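Local coordinates for protein glutamine cyclotransferase (Tannerella forsythia, PDB 6QRO) that probably catalyses the zinc-dependent cyclisation of N-terminal glutamine to pyroglutamate, as a type II glutaminyl cyclase of the M28 peptidase family, at residues A[50-53]-A[54-57]. Sequence-based numbering, arbitrary orientation.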
ATOM      1  N   ASN A  50      15.810   2.582   8.734  1.00 13.91           N
ATOM      2  CA  ASN A  50      17.083   2.611   9.474  1.00 13.39           C
ATOM      3  C   ASN A  50      17.060   1.764  10.741  1.00 16.59           C
ATOM      4  O   ASN A  50      17.838   2.043  11.659  1.00 18.74           O
ATOM      5  CB  ASN A  50      17.575   4.025   9.827  1.00 15.68           C
ATOM      6  CG  ASN A  50      17.955   4.845   8.599  1.00 15.60           C
ATOM      7  OD1 ASN A  50      18.066   4.311   7.501  1.00 17.20           O
ATOM      8  ND2 ASN A  50      18.190   6.142   8.791  1.00 14.47           N
ATOM      9  N   THR A  51      16.127   0.823  10.890  1.00 14.62           N
ATOM     10  CA  THR A  51      16.174  -0.133  11.988  1.00 15.65           C
ATOM     11  C   THR A  51      16.464  -1.520  11.436  1.00 16.25           C
ATOM     12  O   THR A  51      16.282  -1.783  10.247  1.00 17.12           O
ATOM     13  CB  THR A  51      14.865  -0.175  12.791  1.00 16.73           C
ATOM     14  OG1 THR A  51      13.785  -0.612  11.948  1.00 14.55           O
ATOM     15  CG2 THR A  51      14.556   1.191  13.367  1.00 11.16           C
ATOM     16  N   GLU A  52      16.892  -2.423  12.319  1.00 18.14           N
ATOM     17  CA  GLU A  52      17.149  -3.796  11.887  1.00 20.41           C
ATOM     18  C   GLU A  52      15.851  -4.509  11.505  1.00 17.81           C
ATOM     19  O   GLU A  52      15.840  -5.310  10.567  1.00 16.28           O
ATOM     20  CB  GLU A  52      17.910  -4.560  12.973  1.00 18.46           C
ATOM     21  CG  GLU A  52      18.456  -5.934  12.547  1.00 27.89           C
ATOM     22  CD  GLU A  52      19.352  -5.914  11.290  1.00 27.99           C
ATOM     23  OE1 GLU A  52      19.534  -6.991  10.677  1.00 22.56           O
ATOM     24  OE2 GLU A  52      19.885  -4.846  10.911  1.00 36.16           O
ATOM     25  N   ALA A  53      14.760  -4.262  12.244  1.00 16.59           N
ATOM     26  CA  ALA A  53      13.467  -4.860  11.908  1.00 13.50           C
ATOM     27  C   ALA A  53      13.034  -4.498  10.492  1.00 15.56           C
ATOM     28  O   ALA A  53      12.418  -5.307   9.794  1.00 15.25           O
ATOM     29  CB  ALA A  53      12.401  -4.415  12.904  1.00 17.41           C
ATOM     30  N   HIS A  54      13.281  -3.254  10.091  1.00 13.64           N
ATOM     31  CA  HIS A  54      13.054  -2.814   8.721  1.00 10.77           C
ATOM     32  C   HIS A  54      13.903  -3.622   7.736  1.00 14.16           C
ATOM     33  O   HIS A  54      13.419  -4.043   6.677  1.00 11.41           O
ATOM     34  CB  HIS A  54      13.379  -1.326   8.672  1.00 12.37           C
ATOM     35  CG  HIS A  54      13.007  -0.622   7.407  1.00  9.51           C
ATOM     36  ND1 HIS A  54      11.836   0.090   7.279  1.00 10.05           N
ATOM     37  CD2 HIS A  54      13.678  -0.453   6.246  1.00  9.55           C
ATOM     38  CE1 HIS A  54      11.783   0.642   6.081  1.00  9.07           C
ATOM     39  NE2 HIS A  54      12.896   0.338   5.439  1.00 13.19           N
ATOM     40  N   GLN A  55      15.182  -3.839   8.064  1.00 15.65           N
ATOM     41  CA  GLN A  55      16.070  -4.575   7.162  1.00 15.88           C
ATOM     42  C   GLN A  55      15.660  -6.038   7.031  1.00 16.66           C
ATOM     43  O   GLN A  55      15.605  -6.578   5.919  1.00 15.50           O
ATOM     44  CB  GLN A  55      17.516  -4.474   7.645  1.00 19.03           C
ATOM     45  CG  GLN A  55      18.501  -5.256   6.786  1.00 20.80           C
ATOM     46  CD  GLN A  55      18.655  -4.694   5.380  1.00 25.99           C
ATOM     47  OE1 GLN A  55      18.718  -3.477   5.180  1.00 26.76           O
ATOM     48  NE2 GLN A  55      18.732  -5.583   4.395  1.00 24.26           N
ATOM     49  N   ARG A  56      15.391  -6.704   8.155  1.00 15.40           N
ATOM     50  CA  ARG A  56      14.927  -8.085   8.090  1.00 14.42           C
ATOM     51  C   ARG A  56      13.636  -8.198   7.293  1.00 18.03           C
ATOM     52  O   ARG A  56      13.426  -9.177   6.559  1.00 16.64           O
ATOM     53  CB  ARG A  56      14.750  -8.658   9.490  1.00 14.08           C
ATOM     54  CG  ARG A  56      16.030  -9.104  10.120  1.00 13.13           C
ATOM     55  CD  ARG A  56      15.736  -9.935  11.352  1.00 13.81           C
ATOM     56  NE  ARG A  56      16.849  -9.991  12.293  1.00 19.11           N
ATOM     57  CZ  ARG A  56      18.029 -10.549  12.026  1.00 23.19           C
ATOM     58  NH1 ARG A  56      18.259 -11.128  10.856  1.00 17.65           N
ATOM     59  NH2 ARG A  56      18.982 -10.543  12.942  1.00 29.63           N
ATOM     60  N   CYS A  57      12.751  -7.209   7.439  1.00 14.12           N
ATOM     61  CA  CYS A  57      11.492  -7.235   6.713  1.00 12.62           C
ATOM     62  C   CYS A  57      11.700  -6.994   5.219  1.00 14.39           C
ATOM     63  O   CYS A  57      11.013  -7.600   4.391  1.00 14.94           O
ATOM     64  CB  CYS A  57      10.546  -6.203   7.301  1.00 11.18           C
ATOM     65  SG  CYS A  57       8.931  -6.402   6.693  1.00 14.34           S
TER
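T51 lays its hydroxyl against the backbone and CB of H54, the N-cap arrangement that starts helix 52-67. OG1 accepts from H54 N at 3.3 Å, a fairly straight bond (158° at the hydrogen), and lies 3.4 Å from H54 CB. With chi1 at 63°, OG1 sits between the residue's own N and carbonyl carbon, within reach of H54 N; the same hydroxyl is hydrogen-bonded to V48 O, so two bonds grip it. The cap passes straight into helical bonding: Q55 N donates to T51 O, R56 N to E52 O at 2.8 Å and C57 N to A53 O. H54 sends its ring inward, CG anti to the backbone N (chi1 -171°), where ND1 is hydrogen-bonded to R47 O and NE2 to D164 OD2, and the ring meets W110. Through NE2, H54 ties the start of the helix to D164, just after strand 157-163, with the imidazole about 9 Å from the side chain of zinc ligand D167. On the exposed side, E52 and R56 are one turn apart, and their opposite charges should attract without a salt bridge: E52 OE1 stands 4.1 Å above the guanidinium plane of R56, over its centre.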